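Local coordinates for capsular polysaccharide export system protein KpsC (PDB 6MGB) that probably transfers Kdo from its CMP-activated form, making a beta-2,4 linkage in the glycolipid that tethers bacterial capsules, and binds CMP, at residues A[259-271]-A[274-287]. Residues are numbered along the deposited sequence; the frame is centred on the assembly and turned at random.
Sequences EVICFGMPFYAGW and TRDGKRCERRKRRR
Arg283 reaches across to the loop 263-271 and closes it onto the chain that follows the parallel strand pair 259-262 and 275-276, the edge of the six-stranded parallel sheet in this GT-B-type transferase. Its NH1 serves two carbonyls at once, Pro266 O at 2.9 Å and Ala269 O at 2.8 Å, both close to the guanidinium plane. Fully extended from CG to NE, the Arg283 chain runs over one face of the Trp271 indole, with CB making a CH-pi contact and CD 3.5 Å from Trp271 CZ2; guanidinium and ring planes are only 5° apart. Met265 CG lies over a face of the same guanidinium. Further along, Arg286 NH2 bonds to Gly270 O, and Arg287 N to Trp271 O. At the strands, Arg275 bonds through N to Val260 O and through O to Cys262 N, while its guanidinium, though poorly ordered, forms a salt bridge from NH1 to Glu259 OE2. Asp276 OD2 accepts a weak bond from Gly270 N at 2.9 Å.

Pro266 O is also the acceptor of Ala269 N, which closes a type I turn; the two donors approach from opposite faces of its carbonyl plane. The indole is held in turn by Trp271 NE1 bonding to Phe267 O. Glu109 of helix 107-114 pairs with Arg283 NE, and Glu259 OE1 with Arg241 of the neighbouring strand 241-244. The loop so held carries Phe267 and Tyr268 close to the CMP-binding residues Gln248 and Ser247. Beside the Ala269 methyl, Thr274 OG1 donates to Asp276 OD1 at 2.6 Å on its syn side.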
loop_
_atom_site.group_PDB
_atom_site.type_symbol
_atom_site.label_atom_id
_atom_site.label_comp_id
_atom_site.label_asym_id
_atom_site.label_seq_id
_atom_site.Cartn_x
_atom_site.Cartn_y
_atom_site.Cartn_z
ATOM N N GLU A 259 5.826 -12.001 -12.306
ATOM C CA GLU A 259 5.697 -13.084 -11.340
ATOM C C GLU A 259 6.155 -12.579 -9.978
ATOM O O GLU A 259 7.315 -12.187 -9.815
ATOM C CB GLU A 259 6.522 -14.294 -11.771
ATOM C CG GLU A 259 6.447 -15.472 -10.811
ATOM C CD GLU A 259 7.280 -16.650 -11.271
ATOM O OE1 GLU A 259 8.375 -16.424 -11.827
ATOM O OE2 GLU A 259 6.838 -17.803 -11.086
ATOM N N VAL A 260 5.250 -12.585 -9.003
ATOM C CA VAL A 260 5.502 -12.008 -7.688
ATOM C C VAL A 260 5.519 -13.137 -6.669
ATOM O O VAL A 260 4.516 -13.837 -6.485
ATOM C CB VAL A 260 4.455 -10.944 -7.329
ATOM C CG1 VAL A 260 4.685 -10.412 -5.923
ATOM C CG2 VAL A 260 4.508 -9.803 -8.336
ATOM N N ILE A 261 6.659 -13.308 -6.006
ATOM C CA ILE A 261 6.843 -14.347 -5.001
ATOM C C ILE A 261 6.786 -13.665 -3.639
ATOM O O ILE A 261 7.675 -12.883 -3.286
ATOM C CB ILE A 261 8.163 -15.101 -5.209
ATOM C CG1 ILE A 261 8.254 -15.594 -6.659
ATOM C CG2 ILE A 261 8.267 -16.268 -4.235
ATOM C CD1 ILE A 261 9.564 -16.250 -7.025
ATOM N N CYS A 262 5.731 -13.956 -2.879
ATOM C CA CYS A 262 5.458 -13.290 -1.612
ATOM C C CYS A 262 5.889 -14.174 -0.452
ATOM O O CYS A 262 5.492 -15.341 -0.373
ATOM C CB CYS A 262 3.970 -12.960 -1.479
ATOM S SG CYS A 262 3.335 -11.795 -2.692
ATOM N N PHE A 263 6.683 -13.607 0.456
ATOM C CA PHE A 263 7.109 -14.315 1.655
ATOM C C PHE A 263 6.319 -13.916 2.893
ATOM O O PHE A 263 6.388 -14.623 3.906
ATOM C CB PHE A 263 8.606 -14.087 1.886
ATOM C CG PHE A 263 9.469 -14.823 0.908
ATOM C CD1 PHE A 263 9.446 -14.494 -0.437
ATOM C CD2 PHE A 263 10.279 -15.862 1.324
ATOM C CE1 PHE A 263 10.223 -15.178 -1.345
ATOM C CE2 PHE A 263 11.063 -16.543 0.422
ATOM C CZ PHE A 263 11.036 -16.202 -0.916
ATOM N N GLY A 264 5.589 -12.803 2.836
ATOM C CA GLY A 264 4.543 -12.502 3.782
ATOM C C GLY A 264 3.169 -12.646 3.153
ATOM O O GLY A 264 3.003 -13.211 2.071
ATOM N N MET A 265 2.169 -12.109 3.852
ATOM C CA MET A 265 0.779 -12.144 3.400
ATOM C C MET A 265 0.256 -10.716 3.271
ATOM O O MET A 265 -0.579 -10.271 4.070
ATOM C CB MET A 265 -0.083 -12.964 4.356
ATOM C CG MET A 265 -1.549 -13.111 3.949
ATOM S SD MET A 265 -1.830 -13.857 2.326
ATOM C CE MET A 265 -0.952 -15.412 2.484
ATOM N N PRO A 266 0.736 -9.965 2.272
ATOM C CA PRO A 266 0.213 -8.610 2.048
ATOM C C PRO A 266 -1.216 -8.612 1.521
ATOM O O PRO A 266 -1.808 -9.674 1.314
ATOM C CB PRO A 266 1.194 -8.022 1.025
ATOM C CG PRO A 266 1.747 -9.208 0.311
ATOM C CD PRO A 266 1.830 -10.297 1.344
ATOM N N PHE A 267 -1.778 -7.424 1.284
ATOM C CA PHE A 267 -3.195 -7.333 0.946
ATOM C C PHE A 267 -3.512 -8.034 -0.367
ATOM O O PHE A 267 -4.645 -8.485 -0.571
ATOM C CB PHE A 267 -3.628 -5.865 0.885
ATOM C CG PHE A 267 -2.999 -5.084 -0.238
ATOM C CD1 PHE A 267 -3.635 -4.974 -1.465
ATOM C CD2 PHE A 267 -1.782 -4.447 -0.063
ATOM C CE1 PHE A 267 -3.065 -4.250 -2.498
ATOM C CE2 PHE A 267 -1.209 -3.721 -1.094
ATOM C CZ PHE A 267 -1.854 -3.625 -2.312
ATOM N N TYR A 268 -2.533 -8.147 -1.259
ATOM C CA TYR A 268 -2.739 -8.717 -2.583
ATOM C C TYR A 268 -2.353 -10.188 -2.667
ATOM O O TYR A 268 -2.502 -10.793 -3.735
ATOM C CB TYR A 268 -1.944 -7.921 -3.624
ATOM C CG TYR A 268 -0.481 -7.791 -3.288
ATOM C CD1 TYR A 268 -0.020 -6.730 -2.521
ATOM C CD2 TYR A 268 0.437 -8.735 -3.722
ATOM C CE1 TYR A 268 1.316 -6.608 -2.206
ATOM C CE2 TYR A 268 1.773 -8.624 -3.412
ATOM C CZ TYR A 268 2.210 -7.557 -2.651
ATOM O OH TYR A 268 3.541 -7.437 -2.333
ATOM N N ALA A 269 -1.857 -10.773 -1.583
ATOM C CA ALA A 269 -1.492 -12.180 -1.567
ATOM C C ALA A 269 -2.685 -13.036 -1.152
ATOM O O ALA A 269 -3.643 -12.559 -0.539
ATOM C CB ALA A 269 -0.322 -12.419 -0.613
ATOM N N GLY A 270 -2.615 -14.318 -1.502
ATOM C CA GLY A 270 -3.633 -15.271 -1.107
ATOM C C GLY A 270 -4.886 -15.271 -1.952
ATOM O O GLY A 270 -5.881 -15.886 -1.550
ATOM N N TRP A 271 -4.873 -14.612 -3.111
ATOM C CA TRP A 271 -6.025 -14.568 -4.001
ATOM C C TRP A 271 -5.810 -15.379 -5.273
ATOM O O TRP A 271 -6.664 -15.351 -6.167
ATOM C CB TRP A 271 -6.358 -13.116 -4.351
ATOM C CG TRP A 271 -6.591 -12.265 -3.143
ATOM C CD1 TRP A 271 -5.763 -11.303 -2.646
ATOM C CD2 TRP A 271 -7.724 -12.311 -2.268
ATOM N NE1 TRP A 271 -6.312 -10.742 -1.519
ATOM C CE2 TRP A 271 -7.515 -11.346 -1.264
ATOM C CE3 TRP A 271 -8.895 -13.075 -2.236
ATOM C CZ2 TRP A 271 -8.434 -11.122 -0.242
ATOM C CZ3 TRP A 271 -9.806 -12.850 -1.223
ATOM C CH2 TRP A 271 -9.571 -11.883 -0.238
ATOM N N THR A 274 -0.371 -14.815 -6.758
ATOM C CA THR A 274 0.996 -14.755 -6.269
ATOM C C THR A 274 1.457 -16.142 -5.849
ATOM O O THR A 274 0.651 -17.042 -5.603
ATOM C CB THR A 274 1.118 -13.796 -5.080
ATOM O OG1 THR A 274 0.095 -14.097 -4.123
ATOM C CG2 THR A 274 0.978 -12.350 -5.533
ATOM N N ARG A 275 2.773 -16.303 -5.764
ATOM C CA ARG A 275 3.370 -17.504 -5.196
ATOM C C ARG A 275 3.596 -17.238 -3.715
ATOM O O ARG A 275 4.483 -16.461 -3.344
ATOM C CB ARG A 275 4.667 -17.853 -5.919
ATOM C CG ARG A 275 4.603 -17.561 -7.407
ATOM C CD ARG A 275 5.624 -18.354 -8.193
ATOM N NE ARG A 275 5.394 -19.793 -8.098
ATOM C CZ ARG A 275 5.993 -20.698 -8.863
ATOM N NH1 ARG A 275 6.861 -20.319 -9.791
ATOM N NH2 ARG A 275 5.723 -21.986 -8.701
ATOM N N ASP A 276 2.788 -17.871 -2.870
ATOM C CA ASP A 276 2.688 -17.511 -1.462
ATOM C C ASP A 276 3.441 -18.513 -0.598
ATOM O O ASP A 276 3.233 -19.726 -0.716
ATOM C CB ASP A 276 1.222 -17.450 -1.025
ATOM C CG ASP A 276 0.454 -16.340 -1.711
ATOM O OD1 ASP A 276 1.082 -15.333 -2.097
ATOM O OD2 ASP A 276 -0.779 -16.474 -1.863
ATOM N N GLY A 277 4.315 -17.997 0.268
ATOM C CA GLY A 277 4.926 -18.788 1.317
ATOM C C GLY A 277 4.135 -18.831 2.600
ATOM O O GLY A 277 4.452 -19.621 3.494
ATOM N N LYS A 278 3.113 -17.988 2.713
ATOM C CA LYS A 278 2.206 -17.972 3.848
ATOM C C LYS A 278 0.816 -18.399 3.397
ATOM O O LYS A 278 0.496 -18.398 2.205
ATOM C CB LYS A 278 2.140 -16.578 4.483
ATOM C CG LYS A 278 3.478 -16.042 4.963
ATOM C CD LYS A 278 3.976 -16.800 6.180
ATOM C CE LYS A 278 5.304 -16.246 6.668
ATOM N NZ LYS A 278 5.823 -16.996 7.845
ATOM N N ARG A 279 -0.011 -18.761 4.371
ATOM C CA ARG A 279 -1.375 -19.196 4.124
ATOM C C ARG A 279 -2.336 -18.274 4.860
ATOM O O ARG A 279 -2.032 -17.775 5.949
ATOM C CB ARG A 279 -1.596 -20.649 4.584
ATOM C CG ARG A 279 -0.454 -21.615 4.258
ATOM C CD ARG A 279 -0.778 -22.515 3.078
ATOM N NE ARG A 279 -0.960 -21.773 1.832
ATOM C CZ ARG A 279 0.033 -21.365 1.045
ATOM N NH1 ARG A 279 1.297 -21.613 1.369
ATOM N NH2 ARG A 279 -0.238 -20.701 -0.070
ATOM N N CYS A 280 -3.497 -18.040 4.252
ATOM C CA CYS A 280 -4.569 -17.261 4.877
ATOM C C CYS A 280 -5.882 -17.943 4.502
ATOM O O CYS A 280 -6.483 -17.637 3.469
ATOM C CB CYS A 280 -4.537 -15.803 4.435
ATOM S SG CYS A 280 -5.688 -14.746 5.344
ATOM N N GLU A 281 -6.322 -18.872 5.354
ATOM C CA GLU A 281 -7.519 -19.652 5.062
ATOM C C GLU A 281 -8.763 -18.782 4.939
ATOM O O GLU A 281 -9.725 -19.185 4.276
ATOM C CB GLU A 281 -7.738 -20.705 6.149
ATOM C CG GLU A 281 -6.508 -21.541 6.478
ATOM C CD GLU A 281 -5.872 -22.163 5.250
ATOM O OE1 GLU A 281 -4.643 -22.389 5.267
ATOM O OE2 GLU A 281 -6.597 -22.423 4.268
ATOM N N ARG A 282 -8.769 -17.605 5.566
ATOM C CA ARG A 282 -9.927 -16.724 5.498
ATOM C C ARG A 282 -10.151 -16.169 4.097
ATOM O O ARG A 282 -11.271 -15.757 3.777
ATOM C CB ARG A 282 -9.754 -15.579 6.495
ATOM C CG ARG A 282 -11.042 -14.879 6.878
ATOM C CD ARG A 282 -10.782 -13.767 7.881
ATOM N NE ARG A 282 -9.638 -12.948 7.484
ATOM C CZ ARG A 282 -8.426 -13.005 8.033
ATOM N NH1 ARG A 282 -8.162 -13.831 9.040
ATOM N NH2 ARG A 282 -7.466 -12.219 7.571
ATOM N N ARG A 283 -9.117 -16.152 3.259
ATOM C CA ARG A 283 -9.228 -15.676 1.883
ATOM C C ARG A 283 -9.511 -16.875 0.986
ATOM O O ARG A 283 -8.634 -17.718 0.766
ATOM C CB ARG A 283 -7.955 -14.946 1.464
ATOM C CG ARG A 283 -7.692 -13.702 2.291
ATOM C CD ARG A 283 -6.390 -13.009 1.923
ATOM N NE ARG A 283 -6.130 -11.893 2.827
ATOM C CZ ARG A 283 -5.052 -11.116 2.786
ATOM N NH1 ARG A 283 -4.107 -11.319 1.875
ATOM N NH2 ARG A 283 -4.919 -10.133 3.666
ATOM N N LYS A 284 -10.736 -16.955 0.475
ATOM C CA LYS A 284 -11.204 -18.125 -0.258
ATOM C C LYS A 284 -11.469 -17.860 -1.730
ATOM O O LYS A 284 -11.166 -18.713 -2.568
ATOM C CB LYS A 284 -12.479 -18.666 0.396
ATOM C CG LYS A 284 -12.311 -18.982 1.874
ATOM C CD LYS A 284 -13.411 -19.894 2.389
ATOM C CE LYS A 284 -13.078 -20.429 3.774
ATOM N NZ LYS A 284 -12.971 -19.347 4.792
ATOM N N ARG A 285 -12.022 -16.700 -2.071
ATOM C CA ARG A 285 -12.386 -16.409 -3.450
ATOM C C ARG A 285 -11.148 -16.087 -4.276
ATOM O O ARG A 285 -10.320 -15.264 -3.875
ATOM C CB ARG A 285 -13.369 -15.243 -3.504
ATOM C CG ARG A 285 -13.855 -14.917 -4.903
ATOM C CD ARG A 285 -15.268 -14.375 -4.878
ATOM N NE ARG A 285 -15.734 -14.012 -6.213
ATOM C CZ ARG A 285 -16.877 -13.384 -6.463
ATOM N NH1 ARG A 285 -17.211 -13.097 -7.714
ATOM N NH2 ARG A 285 -17.684 -13.038 -5.469
ATOM N N ARG A 286 -11.022 -16.742 -5.427
ATOM C CA ARG A 286 -9.962 -16.424 -6.370
ATOM C C ARG A 286 -10.338 -15.174 -7.152
ATOM O O ARG A 286 -11.497 -14.990 -7.536
ATOM C CB ARG A 286 -9.725 -17.590 -7.333
ATOM C CG ARG A 286 -9.647 -18.966 -6.678
ATOM C CD ARG A 286 -8.440 -19.102 -5.765
ATOM N NE ARG A 286 -8.586 -18.331 -4.534
ATOM C CZ ARG A 286 -7.607 -18.114 -3.663
ATOM N NH1 ARG A 286 -6.394 -18.606 -3.882
ATOM N NH2 ARG A 286 -7.839 -17.399 -2.571
ATOM N N ARG A 287 -9.353 -14.311 -7.387
ATOM C CA ARG A 287 -9.584 -13.043 -8.062
ATOM C C ARG A 287 -8.594 -12.860 -9.201
ATOM O O ARG A 287 -7.438 -13.287 -9.123
ATOM C CB ARG A 287 -9.466 -11.859 -7.089
ATOM C CG ARG A 287 -10.607 -11.751 -6.094
ATOM C CD ARG A 287 -11.922 -11.459 -6.794
ATOM N NE ARG A 287 -12.996 -11.149 -5.855
ATOM C CZ ARG A 287 -14.223 -10.787 -6.220
ATOM N NH1 ARG A 287 -14.537 -10.687 -7.505
ATOM N NH2 ARG A 287 -15.138 -10.525 -5.299
HETATM O O HOH W 1 2.352 -15.481 1.135
HETATM O O HOH W 2 -2.789 -13.368 -4.707
HETATM O O HOH W 3 -5.987 -17.995 0.241
#